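Local coordinates for ABC transporter, periplasmic substrate-binding protein (Thermotoga maritima, PDB 2HPG) that probably binds a solute in the periplasm and delivers it to a tripartite ATP-independent (TRAP) transporter, at residues Ile130-Phe135 against Ile228-Val233. Numbering follows the deposited sequence.
Sequences IKVLSF and INFEIV
Ile130 rests its CG2 on CG2 of Ile232 (3.7 Å) at the start of an antiparallel strand pair with a classic beta bulge, within the mixed sheet of this periplasmic binding protein. Lys131 and Val233 form a hydrogen-bonded pair, each N donating to the other's O; the end of the lysine chain leads away from the strand pair to a salt bridge between NZ and Glu250. Val132, in a non-hydrogen-bonded pair with Ile232, sets CG1 against CD1 of Phe230 (3.9 Å). At the bulge, Leu133 and Ser134 both face Glu231: Leu133 N donates to Glu231 O (2.7 Å), and Glu231 N to Ser134 O (2.8 Å). Leu133 crosses Val233 at about a right angle, Leu133 CD1 on Val233 CG1 (3.7 Å), while Ser134 OG is hydrogen-bonded to Asp254 OD1. Phe135 puts CB over the centre of the Phe230 ring, 3.5 Å above its plane. The two rings run nearly parallel (20°) but slid apart, with Leu108 and Ile111 of helix 101-112 against Phe135. An alanine at Phe230 would probably leave a gap beneath Phe135 CB and deprive Val132 CG1 of its aromatic neighbour. Beyond the ring pair, CG2 of Ile228 approaches Phe135 O to 3.3 Å.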
loop_
_atom_site.group_PDB
_atom_site.type_symbol
_atom_site.label_atom_id
_atom_site.label_comp_id
_atom_site.label_asym_id
_atom_site.label_seq_id
_atom_site.Cartn_x
_atom_site.Cartn_y
_atom_site.Cartn_z
ATOM N N ILE A 130 11.924 -0.440 14.409
ATOM C CA ILE A 130 11.442 -0.023 13.086
ATOM C C ILE A 130 11.187 1.475 13.069
ATOM O O ILE A 130 10.383 1.974 13.842
ATOM C CB ILE A 130 10.126 -0.727 12.715
ATOM C CG1 ILE A 130 10.324 -2.245 12.655
ATOM C CG2 ILE A 130 9.580 -0.195 11.366
ATOM C CD1 ILE A 130 9.018 -3.034 12.715
ATOM N N LYS A 131 11.876 2.180 12.185
ATOM C CA LYS A 131 11.644 3.593 11.960
ATOM C C LYS A 131 10.823 3.764 10.670
ATOM O O LYS A 131 11.252 3.338 9.588
ATOM C CB LYS A 131 12.986 4.324 11.842
ATOM C CG LYS A 131 12.939 5.770 11.379
ATOM C CD LYS A 131 12.209 6.647 12.379
ATOM C CE LYS A 131 12.050 8.048 11.861
ATOM N NZ LYS A 131 11.363 8.911 12.858
ATOM N N VAL A 132 9.647 4.378 10.793
ATOM C CA VAL A 132 8.852 4.788 9.630
ATOM C C VAL A 132 9.350 6.146 9.110
ATOM O O VAL A 132 9.287 7.143 9.825
ATOM C CB VAL A 132 7.337 4.842 10.004
ATOM C CG1 VAL A 132 6.473 5.307 8.834
ATOM C CG2 VAL A 132 6.867 3.488 10.493
ATOM N N LEU A 133 9.885 6.185 7.894
ATOM C CA LEU A 133 10.323 7.441 7.304
ATOM C C LEU A 133 9.158 8.178 6.644
ATOM O O LEU A 133 9.161 9.416 6.536
ATOM C CB LEU A 133 11.384 7.193 6.235
ATOM C CG LEU A 133 12.766 6.716 6.653
ATOM C CD1 LEU A 133 13.540 6.425 5.388
ATOM C CD2 LEU A 133 13.478 7.777 7.473
ATOM N N SER A 134 8.184 7.407 6.163
ATOM C CA SER A 134 7.037 7.974 5.475
ATOM C C SER A 134 5.939 6.950 5.228
ATOM O O SER A 134 6.222 5.754 5.065
ATOM C CB SER A 134 7.472 8.583 4.139
ATOM O OG SER A 134 6.365 9.169 3.471
ATOM N N PHE A 135 4.691 7.431 5.217
ATOM C CA PHE A 135 3.571 6.664 4.660
ATOM C C PHE A 135 2.725 7.464 3.660
ATOM O O PHE A 135 1.557 7.160 3.467
ATOM C CB PHE A 135 2.706 6.020 5.766
ATOM C CG PHE A 135 2.075 7.004 6.732
ATOM C CD1 PHE A 135 0.844 7.616 6.438
ATOM C CD2 PHE A 135 2.682 7.279 7.961
ATOM C CE1 PHE A 135 0.257 8.500 7.324
ATOM C CE2 PHE A 135 2.101 8.185 8.870
ATOM C CZ PHE A 135 0.884 8.797 8.548
ATOM N N ILE A 228 -1.806 2.060 0.996
ATOM C CA ILE A 228 -0.891 2.993 1.608
ATOM C C ILE A 228 0.362 2.217 1.968
ATOM O O ILE A 228 0.315 1.292 2.780
ATOM C CB ILE A 228 -1.486 3.586 2.899
ATOM C CG1 ILE A 228 -2.819 4.293 2.613
ATOM C CG2 ILE A 228 -0.496 4.564 3.536
ATOM C CD1 ILE A 228 -3.652 4.507 3.907
ATOM N N ASN A 229 1.478 2.588 1.370
ATOM C CA ASN A 229 2.738 1.938 1.703
ATOM C C ASN A 229 3.454 2.682 2.810
ATOM O O ASN A 229 3.367 3.921 2.914
ATOM C CB ASN A 229 3.628 1.807 0.477
ATOM C CG ASN A 229 3.129 0.756 -0.501
ATOM O OD1 ASN A 229 2.678 1.076 -1.599
ATOM N ND2 ASN A 229 3.184 -0.507 -0.087
ATOM N N PHE A 230 4.157 1.911 3.639
ATOM C CA PHE A 230 4.990 2.448 4.707
ATOM C C PHE A 230 6.445 2.218 4.366
ATOM O O PHE A 230 6.820 1.135 3.961
ATOM C CB PHE A 230 4.653 1.759 6.019
ATOM C CG PHE A 230 3.448 2.310 6.682
ATOM C CD1 PHE A 230 3.556 2.959 7.896
ATOM C CD2 PHE A 230 2.202 2.222 6.075
ATOM C CE1 PHE A 230 2.440 3.481 8.502
ATOM C CE2 PHE A 230 1.089 2.755 6.680
ATOM C CZ PHE A 230 1.217 3.377 7.903
ATOM N N GLU A 231 7.258 3.255 4.518
ATOM C CA GLU A 231 8.652 3.213 4.107
ATOM C C GLU A 231 9.484 3.177 5.376
ATOM O O GLU A 231 9.474 4.129 6.151
ATOM C CB GLU A 231 8.976 4.435 3.243
ATOM C CG GLU A 231 7.987 4.672 2.101
ATOM C CD GLU A 231 7.853 3.478 1.172
ATOM O OE1 GLU A 231 8.890 2.847 0.938
ATOM O OE2 GLU A 231 6.717 3.177 0.687
ATOM N N ILE A 232 10.147 2.046 5.618
ATOM C CA ILE A 232 10.820 1.811 6.891
ATOM C C ILE A 232 12.329 1.657 6.737
ATOM O O ILE A 232 12.809 1.247 5.680
ATOM C CB ILE A 232 10.224 0.585 7.648
ATOM C CG1 ILE A 232 10.474 -0.729 6.889
ATOM C CG2 ILE A 232 8.728 0.787 7.877
ATOM C CD1 ILE A 232 10.073 -1.976 7.662
ATOM N N VAL A 233 13.055 2.046 7.788
ATOM C CA VAL A 233 14.487 1.768 7.948
ATOM C C VAL A 233 14.766 1.322 9.389
ATOM O O VAL A 233 13.896 1.416 10.252
ATOM C CB VAL A 233 15.408 2.983 7.621
ATOM C CG1 VAL A 233 15.365 3.341 6.137
ATOM C CG2 VAL A 233 15.084 4.214 8.501
#